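Local structure of fluorescence recovery protein (Synechocystis sp., 4JDX) at residues His24-Lys29 / Leu98-Ala103; Ser47-Ile52 / Trp56-Phe61; Gln86-Gly91 / Ser107-Leu112. The protein binds the C-terminal domain of the activated orange carotenoid protein and speeds its return to the resting form, restoring phycobilisome fluorescence after photoprotective quenching. All blocks are in the same frame, centred on the assembly; numbering follows the deposited sequence.

Interaction 1 of 3, residues His24-Lys29 / Leu98-Ala103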
ATOM      1  N   HIS A  24      -0.954 -11.539 -27.355  1.00 40.43           N
ATOM      2  CA  HIS A  24      -1.219 -10.233 -26.761  1.00 48.06           C
ATOM      3  C   HIS A  24      -2.609 -10.198 -26.145  1.00 44.67           C
ATOM      4  O   HIS A  24      -2.800  -9.688 -25.039  1.00 51.40           O
ATOM      5  CB  HIS A  24      -1.100  -9.130 -27.815  1.00 42.22           C
ATOM      6  CG  HIS A  24       0.309  -8.826 -28.216  1.00 50.82           C
ATOM      7  ND1 HIS A  24       0.626  -8.216 -29.412  1.00 60.13           N
ATOM      8  CD2 HIS A  24       1.484  -9.039 -27.581  1.00 54.96           C
ATOM      9  CE1 HIS A  24       1.935  -8.072 -29.496  1.00 62.70           C
ATOM     10  NE2 HIS A  24       2.480  -8.563 -28.396  1.00 54.65           N
ATOM     11  N   ALA A  25      -3.581 -10.748 -26.868  1.00 41.21           N
ATOM     12  CA  ALA A  25      -4.965 -10.747 -26.416  1.00 44.51           C
ATOM     13  C   ALA A  25      -5.099 -11.609 -25.168  1.00 42.41           C
ATOM     14  O   ALA A  25      -5.913 -11.326 -24.287  1.00 52.01           O
ATOM     15  CB  ALA A  25      -5.881 -11.257 -27.520  1.00 44.58           C
ATOM     16  N   LEU A  26      -4.286 -12.655 -25.092  1.00 40.16           N
ATOM     17  CA  LEU A  26      -4.319 -13.563 -23.955  1.00 52.04           C
ATOM     18  C   LEU A  26      -3.603 -12.943 -22.757  1.00 43.94           C
ATOM     19  O   LEU A  26      -3.994 -13.159 -21.610  1.00 46.10           O
ATOM     20  CB  LEU A  26      -3.684 -14.906 -24.319  1.00 44.29           C
ATOM     21  CG  LEU A  26      -3.671 -15.937 -23.191  1.00 40.10           C
ATOM     22  CD1 LEU A  26      -5.065 -16.084 -22.582  1.00 49.73           C
ATOM     23  CD2 LEU A  26      -3.152 -17.275 -23.701  1.00 45.28           C
ATOM     24  N   PHE A  27      -2.557 -12.166 -23.032  1.00 42.11           N
ATOM     25  CA  PHE A  27      -1.851 -11.427 -21.989  1.00 47.82           C
ATOM     26  C   PHE A  27      -2.801 -10.482 -21.269  1.00 37.79           C
ATOM     27  O   PHE A  27      -2.882 -10.479 -20.043  1.00 49.31           O
ATOM     28  CB  PHE A  27      -0.697 -10.614 -22.585  1.00 46.65           C
ATOM     29  CG  PHE A  27       0.632 -11.320 -22.559  1.00 47.38           C
ATOM     30  CD1 PHE A  27       0.714 -12.683 -22.336  1.00 49.83           C
ATOM     31  CD2 PHE A  27       1.805 -10.610 -22.747  1.00 47.23           C
ATOM     32  CE1 PHE A  27       1.939 -13.321 -22.311  1.00 56.37           C
ATOM     33  CE2 PHE A  27       3.030 -11.245 -22.720  1.00 52.63           C
ATOM     34  CZ  PHE A  27       3.097 -12.601 -22.501  1.00 50.94           C
ATOM     35  N   ARG A  28      -3.517  -9.674 -22.042  1.00 41.83           N
ATOM     36  CA  ARG A  28      -4.451  -8.711 -21.479  1.00 48.50           C
ATOM     37  C   ARG A  28      -5.529  -9.420 -20.668  1.00 43.79           C
ATOM     38  O   ARG A  28      -5.913  -8.963 -19.596  1.00 55.84           O
ATOM     39  CB  ARG A  28      -5.084  -7.883 -22.597  1.00 39.26           C
ATOM     40  CG  ARG A  28      -4.089  -7.008 -23.343  1.00 44.49           C
ATOM     41  CD  ARG A  28      -4.786  -6.098 -24.339  1.00 49.38           C
ATOM     42  NE  ARG A  28      -5.227  -6.819 -25.531  1.00 63.75           N
ATOM     43  CZ  ARG A  28      -4.576  -6.844 -26.692  1.00 71.79           C
ATOM     44  NH1 ARG A  28      -3.436  -6.182 -26.851  1.00 70.62           N
ATOM     45  NH2 ARG A  28      -5.071  -7.536 -27.709  1.00 54.06           N
ATOM     46  N   LYS A  29      -6.007 -10.546 -21.188  1.00 54.64           N
ATOM     47  CA  LYS A  29      -7.028 -11.335 -20.512  1.00 44.66           C
ATOM     48  C   LYS A  29      -6.531 -11.773 -19.136  1.00 41.39           C
ATOM     49  O   LYS A  29      -7.215 -11.588 -18.130  1.00 48.17           O
ATOM     50  CB  LYS A  29      -7.368 -12.565 -21.351  1.00 45.67           C
ATOM     51  CG  LYS A  29      -8.686 -13.226 -21.000  1.00 47.95           C
ATOM     52  CD  LYS A  29      -8.879 -14.490 -21.818  1.00 47.78           C
ATOM     53  CE  LYS A  29     -10.333 -14.917 -21.870  1.00 63.30           C
ATOM     54  NZ  LYS A  29     -10.996 -14.469 -23.129  1.00 77.15           N
ATOM     55  N   LEU A  98      -4.115 -21.979 -25.119  1.00 50.82           N
ATOM     56  CA  LEU A  98      -2.818 -21.941 -25.789  1.00 54.90           C
ATOM     57  C   LEU A  98      -2.846 -22.625 -27.155  1.00 46.42           C
ATOM     58  O   LEU A  98      -1.824 -22.702 -27.835  1.00 50.56           O
ATOM     59  CB  LEU A  98      -1.767 -22.624 -24.915  1.00 55.58           C
ATOM     60  CG  LEU A  98      -1.526 -21.982 -23.549  1.00 57.71           C
ATOM     61  CD1 LEU A  98      -0.640 -22.877 -22.690  1.00 60.81           C
ATOM     62  CD2 LEU A  98      -0.914 -20.598 -23.720  1.00 56.98           C
ATOM     63  N   THR A  99      -4.017 -23.105 -27.558  1.00 43.52           N
ATOM     64  CA  THR A  99      -4.137 -23.945 -28.745  1.00 47.56           C
ATOM     65  C   THR A  99      -3.953 -23.182 -30.058  1.00 45.63           C
ATOM     66  O   THR A  99      -3.956 -23.785 -31.131  1.00 53.01           O
ATOM     67  CB  THR A  99      -5.505 -24.651 -28.783  1.00 47.28           C
ATOM     68  OG1 THR A  99      -6.546 -23.670 -28.863  1.00 52.79           O
ATOM     69  CG2 THR A  99      -5.705 -25.510 -27.540  1.00 39.40           C
ATOM     70  N   PHE A 100      -3.795 -21.864 -29.980  1.00 48.86           N
ATOM     71  CA  PHE A 100      -3.533 -21.064 -31.173  1.00 48.62           C
ATOM     72  C   PHE A 100      -2.040 -21.098 -31.489  1.00 52.07           C
ATOM     73  O   PHE A 100      -1.619 -20.770 -32.600  1.00 49.89           O
ATOM     74  CB  PHE A 100      -4.008 -19.620 -30.983  1.00 39.60           C
ATOM     75  CG  PHE A 100      -3.208 -18.844 -29.972  1.00 40.78           C
ATOM     76  CD1 PHE A 100      -2.079 -18.140 -30.353  1.00 41.96           C
ATOM     77  CD2 PHE A 100      -3.583 -18.820 -28.641  1.00 42.71           C
ATOM     78  CE1 PHE A 100      -1.342 -17.431 -29.427  1.00 49.16           C
ATOM     79  CE2 PHE A 100      -2.846 -18.112 -27.713  1.00 50.65           C
ATOM     80  CZ  PHE A 100      -1.727 -17.417 -28.106  1.00 51.82           C
ATOM     81  N   LEU A 101      -1.249 -21.517 -30.504  1.00 38.66           N
ATOM     82  CA  LEU A 101       0.195 -21.616 -30.664  1.00 47.15           C
ATOM     83  C   LEU A 101       0.606 -22.907 -31.361  1.00 48.98           C
ATOM     84  O   LEU A 101      -0.155 -23.874 -31.400  1.00 42.17           O
ATOM     85  CB  LEU A 101       0.882 -21.554 -29.301  1.00 39.07           C
ATOM     86  CG  LEU A 101       0.742 -20.246 -28.529  1.00 43.09           C
ATOM     87  CD1 LEU A 101       1.321 -20.413 -27.132  1.00 38.07           C
ATOM     88  CD2 LEU A 101       1.424 -19.106 -29.280  1.00 45.11           C
ATOM     89  N   ALA A 102       1.819 -22.911 -31.905  1.00 50.29           N
ATOM     90  CA  ALA A 102       2.420 -24.124 -32.442  1.00 48.50           C
ATOM     91  C   ALA A 102       2.472 -25.190 -31.353  1.00 46.16           C
ATOM     92  O   ALA A 102       2.586 -24.874 -30.170  1.00 58.21           O
ATOM     93  CB  ALA A 102       3.818 -23.833 -32.968  1.00 46.15           C
ATOM     94  N   ALA A 103       2.390 -26.452 -31.761  1.00 57.78           N
ATOM     95  CA  ALA A 103       2.358 -27.574 -30.828  1.00 58.44           C
ATOM     96  C   ALA A 103       3.600 -27.612 -29.940  1.00 50.64           C
ATOM     97  O   ALA A 103       3.510 -27.921 -28.751  1.00 49.77           O
ATOM     98  CB  ALA A 103       2.216 -28.883 -31.595  1.00 55.98           C
TER
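Leu-26 reaches out from helix 17-47 and sets a single methyl, CD2, against two side chains of the loop that leads into helix 103-114. That methyl meets CD2 of Leu-98 at 4.0 Å, the two leucine side chains crossing at about a right angle. It also lies 4.1 Å from CE2 of Phe-100, approaching the ring at its edge and near its plane, while Leu-101 CG lies over one face. With CG of Leu-26 anti to the backbone N (chi1 -180°), the side chain extends toward the loop. Leu-98 and Phe-100 are brought to the same methyl by a type I beta turn from Leu-98 to Leu-101, closed by the bond from Leu-101 N to Leu-98 O.

The packed part is the leucine pair: both residues are buried, with Phe-84 of helix 80-89 and Val-93 against Leu-26 and Ile-109 of helix 103-114 against Leu-98. Phe-100 forms the looser side. It remains partly exposed, lying along Ser-22 and Ala-23 of the long helix, and the neighbouring Thr-99 is exposed. Beyond the turn, Ala-102 takes the N-cap position of helix 103-114, and its N is bonded to Glu-19, a polar tie to the long helix. Between the two segments themselves the contact is wholly apolar: methyls and a ring edge in van der Waals contact, with no hydrogen bond to set their orientation.

Interaction 2 of 3, residues Ser47-Ile52 / Trp56-Phe61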
ATOM      1  N   SER A  47     -10.533  -6.101   5.426  1.00 61.98           N
ATOM      2  CA  SER A  47     -11.688  -6.228   6.312  1.00 68.96           C
ATOM      3  C   SER A  47     -11.340  -7.096   7.517  1.00 67.58           C
ATOM      4  O   SER A  47     -12.014  -7.047   8.547  1.00 69.76           O
ATOM      5  CB  SER A  47     -12.881  -6.830   5.562  1.00 68.53           C
ATOM      6  OG  SER A  47     -12.646  -8.181   5.206  1.00 68.60           O
ATOM      7  N   GLN A  48     -10.279  -7.886   7.379  1.00 64.11           N
ATOM      8  CA  GLN A  48      -9.832  -8.770   8.448  1.00 78.00           C
ATOM      9  C   GLN A  48      -8.816  -8.067   9.338  1.00 75.81           C
ATOM     10  O   GLN A  48      -8.261  -8.669  10.257  1.00 79.59           O
ATOM     11  CB  GLN A  48      -9.211 -10.038   7.862  1.00 84.10           C
ATOM     12  CG  GLN A  48     -10.182 -10.898   7.077  1.00 88.44           C
ATOM     13  CD  GLN A  48      -9.533 -12.154   6.527  1.00102.05           C
ATOM     14  OE1 GLN A  48      -8.908 -12.915   7.264  1.00108.23           O
ATOM     15  NE2 GLN A  48      -9.675 -12.373   5.224  1.00100.67           N
ATOM     16  N   ILE A  49      -8.575  -6.789   9.062  1.00 65.90           N
ATOM     17  CA  ILE A  49      -7.612  -6.020   9.836  1.00 62.08           C
ATOM     18  C   ILE A  49      -8.110  -5.771  11.249  1.00 65.50           C
ATOM     19  O   ILE A  49      -9.255  -5.371  11.462  1.00 66.64           O
ATOM     20  CB  ILE A  49      -7.310  -4.666   9.183  1.00 67.16           C
ATOM     21  CG1 ILE A  49      -6.568  -4.875   7.863  1.00 65.64           C
ATOM     22  CG2 ILE A  49      -6.492  -3.795  10.130  1.00 62.40           C
ATOM     23  CD1 ILE A  49      -6.125  -3.589   7.194  1.00 61.56           C
ATOM     24  N   THR A  50      -7.229  -6.010  12.213  1.00 62.67           N
ATOM     25  CA  THR A  50      -7.518  -5.742  13.612  1.00 68.38           C
ATOM     26  C   THR A  50      -6.358  -4.957  14.199  1.00 67.68           C
ATOM     27  O   THR A  50      -6.529  -3.850  14.704  1.00 70.70           O
ATOM     28  CB  THR A  50      -7.694  -7.047  14.404  1.00 69.53           C
ATOM     29  OG1 THR A  50      -6.592  -7.922  14.131  1.00 66.65           O
ATOM     30  CG2 THR A  50      -8.995  -7.734  14.022  1.00 63.63           C
ATOM     31  N   GLN A  51      -5.174  -5.549  14.117  1.00 81.27           N
ATOM     32  CA  GLN A  51      -3.942  -4.896  14.527  1.00 76.46           C
ATOM     33  C   GLN A  51      -3.525  -3.949  13.408  1.00 75.21           C
ATOM     34  O   GLN A  51      -4.006  -4.074  12.283  1.00 76.33           O
ATOM     35  CB  GLN A  51      -2.869  -5.957  14.763  1.00 83.09           C
ATOM     36  CG  GLN A  51      -1.618  -5.466  15.457  1.00 89.71           C
ATOM     37  CD  GLN A  51      -0.645  -6.592  15.744  1.00 98.43           C
ATOM     38  OE1 GLN A  51      -1.020  -7.763  15.749  1.00 97.75           O
ATOM     39  NE2 GLN A  51       0.615  -6.245  15.977  1.00103.81           N
ATOM     40  N   ILE A  52      -2.644  -3.000  13.706  1.00 62.06           N
ATOM     41  CA  ILE A  52      -2.210  -2.045  12.691  1.00 54.45           C
ATOM     42  C   ILE A  52      -1.149  -2.628  11.773  1.00 56.57           C
ATOM     43  O   ILE A  52      -1.060  -2.258  10.604  1.00 55.85           O
ATOM     44  CB  ILE A  52      -1.630  -0.767  13.297  1.00 61.75           C
ATOM     45  CG1 ILE A  52      -1.340   0.230  12.175  1.00 67.31           C
ATOM     46  CG2 ILE A  52      -0.360  -1.071  14.084  1.00 69.60           C
ATOM     47  CD1 ILE A  52      -0.710   1.486  12.641  1.00 73.76           C
ATOM     48  N   TRP A  56       0.094  -2.653   7.612  1.00 54.43           N
ATOM     49  CA  TRP A  56       1.416  -2.483   7.017  1.00 54.72           C
ATOM     50  C   TRP A  56       1.795  -3.707   6.186  1.00 64.68           C
ATOM     51  O   TRP A  56       2.483  -3.590   5.172  1.00 64.25           O
ATOM     52  CB  TRP A  56       2.469  -2.226   8.098  1.00 61.61           C
ATOM     53  CG  TRP A  56       2.210  -0.992   8.926  1.00 71.27           C
ATOM     54  CD1 TRP A  56       2.214  -0.901  10.289  1.00 74.83           C
ATOM     55  CD2 TRP A  56       1.904   0.322   8.441  1.00 69.02           C
ATOM     56  NE1 TRP A  56       1.934   0.385  10.681  1.00 76.23           N
ATOM     57  CE2 TRP A  56       1.739   1.155   9.566  1.00 76.36           C
ATOM     58  CE3 TRP A  56       1.754   0.875   7.167  1.00 67.77           C
ATOM     59  CZ2 TRP A  56       1.433   2.509   9.454  1.00 70.07           C
ATOM     60  CZ3 TRP A  56       1.451   2.219   7.059  1.00 69.07           C
ATOM     61  CH2 TRP A  56       1.293   3.020   8.195  1.00 74.69           C
ATOM     62  N   LYS A  57       1.344  -4.878   6.622  1.00 63.59           N
ATOM     63  CA  LYS A  57       1.560  -6.106   5.866  1.00 65.29           C
ATOM     64  C   LYS A  57       0.834  -6.013   4.533  1.00 54.53           C
ATOM     65  O   LYS A  57       1.366  -6.403   3.494  1.00 53.68           O
ATOM     66  CB  LYS A  57       1.043  -7.313   6.646  1.00 54.68           C
ATOM     67  CG  LYS A  57       1.876  -7.672   7.858  1.00 63.46           C
ATOM     68  CD  LYS A  57       1.392  -8.962   8.491  1.00 78.53           C
ATOM     69  CE  LYS A  57       2.084  -9.227   9.817  1.00 77.63           C
ATOM     70  NZ  LYS A  57       1.548  -8.352  10.894  1.00 82.46           N
ATOM     71  N   LEU A  58      -0.387  -5.491   4.578  1.00 55.91           N
ATOM     72  CA  LEU A  58      -1.188  -5.293   3.377  1.00 49.29           C
ATOM     73  C   LEU A  58      -0.487  -4.317   2.450  1.00 49.49           C
ATOM     74  O   LEU A  58      -0.424  -4.520   1.238  1.00 47.01           O
ATOM     75  CB  LEU A  58      -2.565  -4.748   3.748  1.00 48.62           C
ATOM     76  CG  LEU A  58      -3.417  -4.241   2.581  1.00 54.30           C
ATOM     77  CD1 LEU A  58      -3.761  -5.379   1.621  1.00 44.24           C
ATOM     78  CD2 LEU A  58      -4.672  -3.555   3.106  1.00 49.53           C
ATOM     79  N   HIS A  59       0.038  -3.248   3.033  1.00 55.11           N
ATOM     80  CA  HIS A  59       0.764  -2.245   2.274  1.00 54.20           C
ATOM     81  C   HIS A  59       1.957  -2.862   1.553  1.00 59.14           C
ATOM     82  O   HIS A  59       2.187  -2.598   0.372  1.00 62.53           O
ATOM     83  CB  HIS A  59       1.246  -1.135   3.199  1.00 49.68           C
ATOM     84  CG  HIS A  59       2.121  -0.130   2.519  1.00 49.99           C
ATOM     85  ND1 HIS A  59       1.641   0.759   1.586  1.00 51.83           N
ATOM     86  CD2 HIS A  59       3.448   0.112   2.627  1.00 59.42           C
ATOM     87  CE1 HIS A  59       2.635   1.517   1.153  1.00 57.02           C
ATOM     88  NE2 HIS A  59       3.740   1.145   1.768  1.00 61.49           N
ATOM     89  N   ASP A  60       2.715  -3.684   2.273  1.00 54.91           N
ATOM     90  CA  ASP A  60       3.885  -4.342   1.705  1.00 58.48           C
ATOM     91  C   ASP A  60       3.464  -5.243   0.553  1.00 56.33           C
ATOM     92  O   ASP A  60       4.130  -5.306  -0.482  1.00 63.54           O
ATOM     93  CB  ASP A  60       4.602  -5.171   2.772  1.00 57.46           C
ATOM     94  CG  ASP A  60       5.186  -4.319   3.883  1.00 59.43           C
ATOM     95  OD1 ASP A  60       5.411  -3.111   3.659  1.00 57.80           O
ATOM     96  OD2 ASP A  60       5.426  -4.865   4.981  1.00 58.05           O
ATOM     97  N   PHE A  61       2.350  -5.940   0.746  1.00 58.82           N
ATOM     98  CA  PHE A  61       1.803  -6.839  -0.263  1.00 57.38           C
ATOM     99  C   PHE A  61       1.473  -6.094  -1.557  1.00 56.85           C
ATOM    100  O   PHE A  61       1.862  -6.526  -2.641  1.00 64.72           O
ATOM    101  CB  PHE A  61       0.555  -7.538   0.285  1.00 62.64           C
ATOM    102  CG  PHE A  61      -0.192  -8.347  -0.740  1.00 58.34           C
ATOM    103  CD1 PHE A  61       0.232  -9.613  -1.090  1.00 53.12           C
ATOM    104  CD2 PHE A  61      -1.327  -7.839  -1.348  1.00 57.26           C
ATOM    105  CE1 PHE A  61      -0.455 -10.355  -2.032  1.00 62.29           C
ATOM    106  CE2 PHE A  61      -2.017  -8.577  -2.287  1.00 57.62           C
ATOM    107  CZ  PHE A  61      -1.582  -9.835  -2.629  1.00 48.30           C
TER
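Ile-52 and Trp-56 meet one turn apart where the chain bends back from helix 17-47 into helix 53-70, the tight connection of an alpha-helical hairpin. The bond from Trp-56 N to Ile-52 O (3.2 Å) has the i to i+4 spacing of an alpha-helical turn. It lies in the carbonyl plane, but its N-H...O angle is only 140°. The same oxygen also sits over one face of the indole, nearest CD1.

The isoleucine side chain crosses the indole obliquely. A chi1 of -174° swings its CG1 to the side opposite the backbone N and CD1 continues the extended line, which carries the methyl along the pyrrole part of the ring: Ile-52 CD1 comes to 3.5 Å from Trp-56 NE1, with CG1 almost as near to the same nitrogen. The methyl is then 3.9 Å from Trp-56 CE2 and reaches on to CZ2. Trp-56 turns the other way, its CG anti to its own carbonyl carbon (chi1 -60°), and this swings the ring back toward the start of the helix to meet Ile-52.

Asp-54 accepts bonds from the backbone N of both Thr-50 and Gln-51, pinning the loop to the first turn of the helix. The second subunit packs against the apolar residues: its Leu-35 touches Ile-52, its Leu-38 Trp-56 and its Leu-39 Ile-49. The hairpin end thus belongs to the interface between the two subunits, consistent with the protein probably being a dimer. Within the chain, the buried pair earlier in the loop meets methyl to methyl, Ile-49 CD1 lying 4.3 Å from Leu-58 CD2.

Interaction 3 of 3, residues Gln86-Gly91 / Ser107-Leu112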
ATOM      1  N   GLN A  86       4.558 -19.339 -16.407  1.00 49.52           N
ATOM      2  CA  GLN A  86       4.262 -18.763 -15.098  1.00 47.49           C
ATOM      3  C   GLN A  86       2.766 -18.491 -14.953  1.00 49.24           C
ATOM      4  O   GLN A  86       2.155 -18.840 -13.941  1.00 51.48           O
ATOM      5  CB  GLN A  86       5.042 -17.465 -14.897  1.00 55.49           C
ATOM      6  CG  GLN A  86       4.943 -16.902 -13.488  1.00 68.23           C
ATOM      7  CD  GLN A  86       5.625 -17.788 -12.455  1.00 79.92           C
ATOM      8  OE1 GLN A  86       6.505 -18.583 -12.787  1.00 74.18           O
ATOM      9  NE2 GLN A  86       5.219 -17.655 -11.197  1.00 79.02           N
ATOM     10  N   LEU A  87       2.186 -17.862 -15.970  1.00 47.17           N
ATOM     11  CA  LEU A  87       0.758 -17.566 -15.992  1.00 52.14           C
ATOM     12  C   LEU A  87      -0.066 -18.837 -15.844  1.00 51.73           C
ATOM     13  O   LEU A  87      -1.090 -18.852 -15.159  1.00 51.23           O
ATOM     14  CB  LEU A  87       0.383 -16.871 -17.301  1.00 43.75           C
ATOM     15  CG  LEU A  87       1.015 -15.496 -17.522  1.00 55.60           C
ATOM     16  CD1 LEU A  87       0.659 -14.959 -18.904  1.00 43.44           C
ATOM     17  CD2 LEU A  87       0.589 -14.523 -16.420  1.00 51.17           C
ATOM     18  N   LEU A  88       0.390 -19.903 -16.493  1.00 44.55           N
ATOM     19  CA  LEU A  88      -0.292 -21.189 -16.440  1.00 40.86           C
ATOM     20  C   LEU A  88      -0.180 -21.781 -15.043  1.00 45.99           C
ATOM     21  O   LEU A  88      -1.148 -22.313 -14.497  1.00 54.85           O
ATOM     22  CB  LEU A  88       0.325 -22.146 -17.456  1.00 50.15           C
ATOM     23  CG  LEU A  88      -0.312 -23.531 -17.555  1.00 37.94           C
ATOM     24  CD1 LEU A  88      -1.750 -23.436 -18.051  1.00 41.34           C
ATOM     25  CD2 LEU A  88       0.524 -24.410 -18.465  1.00 50.98           C
ATOM     26  N   LYS A  89       1.012 -21.680 -14.467  1.00 48.04           N
ATOM     27  CA  LYS A  89       1.256 -22.183 -13.124  1.00 56.41           C
ATOM     28  C   LYS A  89       0.431 -21.406 -12.103  1.00 58.61           C
ATOM     29  O   LYS A  89      -0.028 -21.965 -11.106  1.00 56.34           O
ATOM     30  CB  LYS A  89       2.743 -22.075 -12.784  1.00 64.51           C
ATOM     31  CG  LYS A  89       3.152 -22.900 -11.580  1.00 75.15           C
ATOM     32  CD  LYS A  89       4.610 -22.693 -11.227  1.00 75.75           C
ATOM     33  CE  LYS A  89       5.005 -23.557 -10.044  1.00 86.93           C
ATOM     34  NZ  LYS A  89       6.301 -23.130  -9.456  1.00 93.18           N
ATOM     35  N   GLU A  90       0.242 -20.116 -12.362  1.00 47.44           N
ATOM     36  CA  GLU A  90      -0.497 -19.242 -11.456  1.00 48.00           C
ATOM     37  C   GLU A  90      -2.001 -19.277 -11.725  1.00 57.12           C
ATOM     38  O   GLU A  90      -2.777 -18.631 -11.020  1.00 55.50           O
ATOM     39  CB  GLU A  90       0.017 -17.805 -11.572  1.00 53.30           C
ATOM     40  CG  GLU A  90       1.429 -17.600 -11.047  1.00 58.67           C
ATOM     41  CD  GLU A  90       1.898 -16.166 -11.184  1.00 59.18           C
ATOM     42  OE1 GLU A  90       1.102 -15.320 -11.641  1.00 64.53           O
ATOM     43  OE2 GLU A  90       3.063 -15.883 -10.835  1.00 64.74           O
ATOM     44  N   GLY A  91      -2.412 -20.027 -12.743  1.00 47.59           N
ATOM     45  CA  GLY A  91      -3.823 -20.174 -13.054  1.00 45.50           C
ATOM     46  C   GLY A  91      -4.416 -18.954 -13.738  1.00 49.94           C
ATOM     47  O   GLY A  91      -5.638 -18.802 -13.795  1.00 41.40           O
ATOM     48  N   SER A 107       3.736 -27.546 -25.731  1.00 44.10           N
ATOM     49  CA  SER A 107       4.352 -28.620 -24.964  1.00 63.21           C
ATOM     50  C   SER A 107       5.411 -28.076 -24.016  1.00 48.27           C
ATOM     51  O   SER A 107       5.469 -28.459 -22.847  1.00 50.04           O
ATOM     52  CB  SER A 107       4.980 -29.650 -25.907  1.00 58.71           C
ATOM     53  OG  SER A 107       3.984 -30.321 -26.656  1.00 76.21           O
ATOM     54  N   LYS A 108       6.245 -27.178 -24.528  1.00 47.75           N
ATOM     55  CA  LYS A 108       7.327 -26.598 -23.742  1.00 57.78           C
ATOM     56  C   LYS A 108       6.756 -25.831 -22.552  1.00 56.25           C
ATOM     57  O   LYS A 108       7.237 -25.961 -21.425  1.00 56.41           O
ATOM     58  CB  LYS A 108       8.170 -25.668 -24.617  1.00 54.77           C
ATOM     59  CG  LYS A 108       9.365 -25.051 -23.909  1.00 63.15           C
ATOM     60  CD  LYS A 108      10.377 -26.108 -23.493  1.00 75.49           C
ATOM     61  CE  LYS A 108      11.649 -25.471 -22.955  1.00 82.94           C
ATOM     62  NZ  LYS A 108      12.594 -26.474 -22.387  1.00 89.25           N
ATOM     63  N   ILE A 109       5.721 -25.041 -22.812  1.00 40.80           N
ATOM     64  CA  ILE A 109       5.070 -24.256 -21.772  1.00 51.30           C
ATOM     65  C   ILE A 109       4.490 -25.151 -20.681  1.00 56.93           C
ATOM     66  O   ILE A 109       4.782 -24.972 -19.499  1.00 63.81           O
ATOM     67  CB  ILE A 109       3.944 -23.383 -22.362  1.00 48.81           C
ATOM     68  CG1 ILE A 109       4.546 -22.251 -23.199  1.00 48.25           C
ATOM     69  CG2 ILE A 109       3.061 -22.814 -21.256  1.00 38.64           C
ATOM     70  CD1 ILE A 109       3.522 -21.432 -23.957  1.00 49.48           C
ATOM     71  N   LYS A 110       3.666 -26.112 -21.084  1.00 57.02           N
ATOM     72  CA  LYS A 110       3.056 -27.041 -20.142  1.00 66.49           C
ATOM     73  C   LYS A 110       4.126 -27.733 -19.305  1.00 57.35           C
ATOM     74  O   LYS A 110       3.962 -27.918 -18.099  1.00 55.41           O
ATOM     75  CB  LYS A 110       2.222 -28.085 -20.888  1.00 61.92           C
ATOM     76  CG  LYS A 110       1.023 -27.506 -21.618  1.00 68.51           C
ATOM     77  CD  LYS A 110       0.232 -28.585 -22.333  1.00 73.30           C
ATOM     78  CE  LYS A 110      -0.929 -27.989 -23.105  1.00 76.24           C
ATOM     79  NZ  LYS A 110      -1.825 -29.034 -23.670  1.00 79.79           N
ATOM     80  N   ALA A 111       5.226 -28.098 -19.955  1.00 55.40           N
ATOM     81  CA  ALA A 111       6.315 -28.808 -19.297  1.00 58.30           C
ATOM     82  C   ALA A 111       6.933 -27.952 -18.197  1.00 57.24           C
ATOM     83  O   ALA A 111       7.103 -28.405 -17.064  1.00 59.29           O
ATOM     84  CB  ALA A 111       7.378 -29.207 -20.318  1.00 48.78           C
ATOM     85  N   LEU A 112       7.263 -26.711 -18.538  1.00 59.46           N
ATOM     86  CA  LEU A 112       7.885 -25.790 -17.592  1.00 71.37           C
ATOM     87  C   LEU A 112       6.966 -25.506 -16.405  1.00 67.48           C
ATOM     88  O   LEU A 112       7.430 -25.343 -15.275  1.00 70.07           O
ATOM     89  CB  LEU A 112       8.250 -24.481 -18.296  1.00 59.15           C
ATOM     90  CG  LEU A 112       9.287 -24.612 -19.415  1.00 63.86           C
ATOM     91  CD1 LEU A 112       9.406 -23.310 -20.199  1.00 64.96           C
ATOM     92  CD2 LEU A 112      10.638 -25.038 -18.848  1.00 71.95           C
TER
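Leu-88 points from the last turn of helix 80-89 at the flank of helix 103-114, and its CD2 methyl makes the contact. CD2 lies 4.0 Å from CA of Lys-110 and 4.1 Å from CG2 of Ile-109, so it rests partly on backbone and partly on a branched side chain. Its CG trans to the main-chain N (chi1 -178°), Leu-88 projects toward helix 103-114 and runs at a slant to Ile-109. Lys-110 adds the root of its chain, its CG standing 4.4 Å from Leu-88 CD2. Its CB leaves the helix away from helix 80-89, and the extended chain carries the amine off past the edge of the contact.

One layer out, Ile-81 and Phe-84 of helix 80-89 pack on Ile-109, around the side chain whose gamma methyl is offered to Leu-88. Leu-112, almost one turn further on, takes up the packing against Phe-82 and Ala-85. The two helices pack as a pair, joined by a loop, near the start of helix 17-47 in the all-helical fold, and helix 80-89 ends in a Schellman motif immediately after the contact. Gly-91 leaves the helix there with a positive phi of 76°, and its N makes a weak bond back to Leu-88 O.

The surface of this end is tied by charge and amide. Gln-86 NE2 donates to Glu-90 OE2 at 2.8 Å along an almost straight line (170°). The carboxylate oxygen is met on its anti side, with the donor tilted out of the carboxylate plane, whereas the bond stays in the plane of the glutamine amide. The other oxygen of Glu-90, OE1, forms a salt bridge with Lys-72.

Interactions 1 and 3 are neighbours, their centres 12 Å apart, and they share one apolar core: Leu-98 and Leu-101 of the first pack on Ile-109 of the third, and Phe-27 on Leu-87. Together they join helix 17-47, helix 80-89, helix 103-114 and the loop between the last two. Interaction 1 is the more buried; interaction 3 is partly exposed at its lysine side. Neither has a hydrogen bond between its segments. Interaction 2 lies across the chain's centre, 36 Å from interaction 1 between centres, at the far end of helix 17-47. It alone combines a backbone bond with apolar packing, and it alone is touched by the second subunit.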